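Side-chain contacts in transcriptional regulator, LacI family (Arthrobacter sp., PDB 4RKQ), which probably binds a sugar or related small effector and, as a LacI-family regulator, controls transcription in response to it: residues K117-Q122 with S240-D245; G205-L210 with L235-S240. One frame throughout, in Å; residues are numbered along the deposited sequence. Where two conformers were deposited one is given.

Contact 1. Residues K117-Q122 with S240-D245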
loop_
_atom_site.group_PDB
_atom_site.type_symbol
_atom_site.label_atom_id
_atom_site.label_comp_id
_atom_site.label_asym_id
_atom_site.label_seq_id
_atom_site.Cartn_x
_atom_site.Cartn_y
_atom_site.Cartn_z
ATOM N N LYS A 117 19.255 19.650 -0.561
ATOM C CA LYS A 117 19.517 20.912 -1.227
ATOM C C LYS A 117 18.335 21.314 -2.070
ATOM O O LYS A 117 17.913 22.455 -2.035
ATOM C CB LYS A 117 20.780 20.835 -2.090
ATOM C CG LYS A 117 20.914 21.992 -3.074
ATOM C CD LYS A 117 22.363 22.373 -3.353
ATOM C CE LYS A 117 23.043 21.468 -4.366
ATOM N NZ LYS A 117 22.645 21.764 -5.766
ATOM N N VAL A 118 17.769 20.370 -2.806
ATOM C CA VAL A 118 16.640 20.659 -3.665
ATOM C C VAL A 118 15.384 21.029 -2.880
ATOM O O VAL A 118 14.685 22.002 -3.215
ATOM C CB VAL A 118 16.380 19.527 -4.660
ATOM C CG1 VAL A 118 15.142 19.794 -5.488
ATOM C CG2 VAL A 118 17.586 19.366 -5.585
ATOM N N ALA A 119 15.117 20.299 -1.805
ATOM C CA ALA A 119 13.869 20.490 -1.050
ATOM C C ALA A 119 13.923 21.826 -0.305
ATOM O O ALA A 119 12.979 22.594 -0.332
ATOM C CB ALA A 119 13.657 19.353 -0.067
ATOM N N VAL A 120 15.039 22.078 0.360
ATOM C CA VAL A 120 15.277 23.331 1.067
ATOM C C VAL A 120 15.222 24.540 0.104
ATOM O O VAL A 120 14.638 25.557 0.430
ATOM C CB VAL A 120 16.598 23.276 1.856
ATOM C CG1 VAL A 120 16.913 24.630 2.484
ATOM C CG2 VAL A 120 16.468 22.257 2.984
ATOM N N ALA A 121 15.754 24.381 -1.104
ATOM C CA ALA A 121 15.725 25.446 -2.104
ATOM C C ALA A 121 14.328 25.884 -2.422
ATOM O O ALA A 121 14.088 27.072 -2.649
ATOM C CB ALA A 121 16.420 25.014 -3.369
ATOM N N GLN A 122 13.406 24.928 -2.460
ATOM C CA GLN A 122 12.031 25.249 -2.775
ATOM C C GLN A 122 11.456 26.122 -1.701
ATOM O O GLN A 122 10.743 27.088 -1.990
ATOM C CB GLN A 122 11.165 23.986 -2.927
ATOM C CG GLN A 122 9.670 24.279 -3.008
ATOM C CD GLN A 122 9.275 25.092 -4.235
ATOM O OE1 GLN A 122 9.881 24.964 -5.297
ATOM N NE2 GLN A 122 8.229 25.907 -4.095
ATOM N N SER A 240 3.430 17.732 -2.455
ATOM C CA SER A 240 4.668 17.998 -3.184
ATOM C C SER A 240 5.704 17.115 -2.536
ATOM O O SER A 240 5.680 16.912 -1.327
ATOM C CB SER A 240 5.093 19.475 -3.081
ATOM O OG SER A 240 4.178 20.293 -3.808
ATOM N N THR A 241 6.614 16.577 -3.324
ATOM C CA THR A 241 7.496 15.573 -2.762
ATOM C C THR A 241 8.820 15.422 -3.495
ATOM O O THR A 241 8.921 15.688 -4.688
ATOM C CB THR A 241 6.766 14.212 -2.727
ATOM O OG1 THR A 241 7.588 13.248 -2.079
ATOM C CG2 THR A 241 6.425 13.698 -4.125
ATOM N N MET A 242 9.838 14.996 -2.756
ATOM C CA MET A 242 11.076 14.554 -3.374
ATOM C C MET A 242 10.882 13.061 -3.740
ATOM O O MET A 242 10.746 12.174 -2.869
ATOM C CB MET A 242 12.268 14.762 -2.462
ATOM C CG MET A 242 12.564 16.219 -2.049
ATOM S SD MET A 242 12.977 17.203 -3.491
ATOM C CE MET A 242 14.252 16.223 -4.273
ATOM N N ALA A 243 10.938 12.782 -5.032
ATOM C CA ALA A 243 10.595 11.439 -5.539
ATOM C C ALA A 243 11.522 10.918 -6.581
ATOM O O ALA A 243 12.064 11.684 -7.363
ATOM C CB ALA A 243 9.221 11.499 -6.152
ATOM N N LEU A 244 11.606 9.589 -6.697
ATOM C CA LEU A 244 12.133 8.976 -7.921
ATOM C C LEU A 244 11.033 8.039 -8.351
ATOM O O LEU A 244 10.242 7.590 -7.501
ATOM C CB LEU A 244 13.464 8.237 -7.700
ATOM N N ASP A 245 10.961 7.792 -9.663
ATOM C CA ASP A 245 9.937 6.955 -10.242
ATOM C C ASP A 245 10.263 5.584 -9.702
ATOM O O ASP A 245 11.432 5.152 -9.698
ATOM C CB ASP A 245 9.987 6.959 -11.784
ATOM C CG ASP A 245 8.725 6.338 -12.432
ATOM O OD1 ASP A 245 8.037 5.459 -11.839
ATOM O OD2 ASP A 245 8.423 6.727 -13.574
#
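Across this contact M242 alone reaches over from the strand, laying its side chain against V118 and A119 on one flank of helix 112-125. All the meetings are apolar. The thioether does most of the work: its methyl CE lies 3.9 Å from CG1 of V118, and M242 SD sits at the same 3.9 Å from that V118 methyl, so the valine branch rests against the end of the chain while the two side chains cross at a slant. CG1 is the branch that meets the sulfur because it stands anti to the backbone N (chi1 176°), whereas CG2 flanks that nitrogen. Nearer the strand, M242 CG packs 3.9 Å from A119 CB. The small alanine is consistent with the close approach of the two backbones, 7.0 Å from A119 CA to M242 CA. The methionine bends at both chi2 (-63°) and chi3 (-51°), folding its methyl back toward V118. L280 of the neighbouring strand 273-281 also touches both V118 and M242.

The M242 backbone hydrogen-bonds to G225 and D227, while T241 OG1 bonds to D200 OD1 at the start of helix 200-212. Shortening M242 to an alanine would remove CG, SD and CE, and would probably cost V118 CG1 and A119 CB their methionine neighbour and open a gap between helix and strand. Helix 112-125 and strand 240-243, in the C-terminal subdomain of the LacI-family fold, are thus joined here by van der Waals packing, with no hydrogen bond between these two segments.

Contact 2. Residues G205-L210 with L235-S240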
loop_
_atom_site.group_PDB
_atom_site.type_symbol
_atom_site.label_atom_id
_atom_site.label_comp_id
_atom_site.label_asym_id
_atom_site.label_seq_id
_atom_site.Cartn_x
_atom_site.Cartn_y
_atom_site.Cartn_z
ATOM N N GLY A 205 0.295 12.882 7.511
ATOM C CA GLY A 205 -0.088 13.225 8.863
ATOM C C GLY A 205 0.077 14.731 9.160
ATOM O O GLY A 205 -0.727 15.342 9.880
ATOM N N VAL A 206 1.138 15.310 8.617
ATOM C CA VAL A 206 1.425 16.721 8.783
ATOM C C VAL A 206 0.315 17.555 8.146
ATOM O O VAL A 206 -0.162 18.524 8.764
ATOM C CB VAL A 206 2.811 17.103 8.208
ATOM C CG1 VAL A 206 3.032 18.618 8.236
ATOM C CG2 VAL A 206 3.908 16.435 9.033
ATOM N N LEU A 207 -0.143 17.171 6.955
ATOM C CA LEU A 207 -1.249 17.876 6.328
ATOM C C LEU A 207 -2.477 17.901 7.175
ATOM O O LEU A 207 -3.131 18.946 7.250
ATOM C CB LEU A 207 -1.598 17.308 4.960
ATOM C CG LEU A 207 -0.547 17.478 3.869
ATOM C CD1 LEU A 207 -1.029 16.726 2.650
ATOM C CD2 LEU A 207 -0.303 18.939 3.522
ATOM N N LYS A 208 -2.792 16.773 7.829
ATOM C CA LYS A 208 -3.945 16.666 8.728
ATOM C C LYS A 208 -3.795 17.566 9.968
ATOM O O LYS A 208 -4.759 18.175 10.438
ATOM C CB LYS A 208 -4.156 15.196 9.158
ATOM C CG LYS A 208 -5.605 14.760 9.315
ATOM C CD LYS A 208 -6.076 13.889 8.150
ATOM C CE LYS A 208 -6.364 14.682 6.877
ATOM N NZ LYS A 208 -7.802 14.729 6.484
ATOM N N ALA A 209 -2.590 17.635 10.538
ATOM C CA ALA A 209 -2.357 18.545 11.671
ATOM C C ALA A 209 -2.524 20.022 11.231
ATOM O O ALA A 209 -3.084 20.842 11.961
ATOM C CB ALA A 209 -0.976 18.336 12.314
ATOM N N LEU A 210 -1.980 20.377 10.074
ATOM C CA LEU A 210 -2.121 21.734 9.585
ATOM C C LEU A 210 -3.619 22.060 9.370
ATOM O O LEU A 210 -4.093 23.115 9.752
ATOM C CB LEU A 210 -1.312 21.922 8.315
ATOM C CG LEU A 210 0.208 21.972 8.583
ATOM C CD1 LEU A 210 1.006 21.724 7.329
ATOM C CD2 LEU A 210 0.577 23.348 9.127
ATOM N N LEU A 235 -4.286 12.860 -1.821
ATOM C CA LEU A 235 -4.415 13.823 -0.741
ATOM C C LEU A 235 -4.919 15.174 -1.253
ATOM O O LEU A 235 -4.792 15.488 -2.434
ATOM C CB LEU A 235 -3.088 14.038 -0.049
ATOM C CG LEU A 235 -2.456 12.775 0.554
ATOM C CD1 LEU A 235 -1.074 13.053 1.105
ATOM C CD2 LEU A 235 -3.309 12.178 1.642
ATOM N N SER A 236 -5.521 15.931 -0.349
ATOM C CA SER A 236 -5.903 17.313 -0.620
ATOM C C SER A 236 -5.360 18.202 0.491
ATOM O O SER A 236 -5.764 18.055 1.640
ATOM C CB SER A 236 -7.423 17.438 -0.705
ATOM O OG SER A 236 -7.778 18.672 -1.291
ATOM N N PRO A 237 -4.416 19.112 0.173
ATOM C CA PRO A 237 -3.831 19.307 -1.167
ATOM C C PRO A 237 -2.940 18.149 -1.574
ATOM O O PRO A 237 -2.440 17.430 -0.688
ATOM C CB PRO A 237 -2.962 20.548 -0.980
ATOM C CG PRO A 237 -2.562 20.496 0.452
ATOM C CD PRO A 237 -3.717 19.877 1.207
ATOM N N GLN A 238 -2.762 17.975 -2.872
ATOM C CA GLN A 238 -1.862 16.972 -3.367
ATOM C C GLN A 238 -0.440 17.328 -2.946
ATOM O O GLN A 238 -0.029 18.492 -2.967
ATOM C CB GLN A 238 -1.969 16.858 -4.867
ATOM C CG GLN A 238 -3.319 16.380 -5.355
ATOM C CD GLN A 238 -3.319 16.228 -6.863
ATOM O OE1 GLN A 238 -4.294 16.523 -7.541
ATOM N NE2 GLN A 238 -2.218 15.787 -7.383
ATOM N N LEU A 239 0.307 16.299 -2.592
ATOM C CA LEU A 239 1.519 16.444 -1.803
ATOM C C LEU A 239 2.721 16.623 -2.677
ATOM O O LEU A 239 3.005 15.797 -3.553
ATOM C CB LEU A 239 1.720 15.224 -0.896
ATOM C CG LEU A 239 3.021 15.124 -0.106
ATOM C CD1 LEU A 239 3.157 16.252 0.873
ATOM C CD2 LEU A 239 3.086 13.797 0.631
ATOM N N SER A 240 3.430 17.732 -2.455
ATOM C CA SER A 240 4.668 17.998 -3.184
ATOM C C SER A 240 5.704 17.115 -2.536
ATOM O O SER A 240 5.680 16.912 -1.327
ATOM C CB SER A 240 5.093 19.475 -3.081
ATOM O OG SER A 240 4.178 20.293 -3.808
#
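L207 projects its forked end from helix 200-212 over the loop that leads into strand 240-243, setting one methyl against CG of the P237 ring and the other near the P237 carbonyl O. L207 CD2 meets P237 CG at 4.1 Å, the leucine and the proline ring reaching toward each other end to end. The other methyl, L207 CD1, comes within 3.7 Å of P237 O, a van der Waals approach to a polar atom, and also lies 4.0 Å from L235 CD1. CG of L207 stands anti to the carbonyl carbon (chi1 -66°), and the fork beyond it puts CD1 near both L235 and the P237 carbonyl and CD2 at the proline ring.

The peptide bond before P237 is cis, and the turn it makes probably helps bring L235 and the proline ring to the same leucine. The arrangement belongs to the Rossmann-like alpha/beta architecture of the LacI-family effector-binding region, in which helices flank a largely parallel sheet: L207 also touches V223 of strand 222-225, so its side chain lies where helix, sheet and loop come together. L239, farther along the loop, packs on V223 as well and on D200 and A203 of helix 200-212.

Beyond the apolar patch, the loop is tied down by polar bonds, Q238 N to E284 OE1 and L239 O to R283 NH1. The outer side of this region faces the second subunit. There L235 packs on L234 of the second subunit, and K208 NZ bonds to L235 O of the second subunit, with the matching bond running the other way; because K208 adopts two conformers, this pairing is doubtful.

How the contacts relate
The centres of the two contacts lie about 16 Å apart, and all four segments belong to the periplasmic-binding-protein-like part of the chain. S240 is common to both, ending the loop of contact 2 and opening the strand segment of contact 1. Along the chain the order is 117-122, 205-210, 235-240, 240-245, which nests contact 2 inside the loop closed by contact 1. Helix 112-125 and helix 200-212 thus pack against consecutive parts of one chain path, the first on strand 240-243 and the second on the loop before it. Contact 2 borders the second subunit, whereas no other chain touches contact 1, so the path links the sheet interior with the dimer interface.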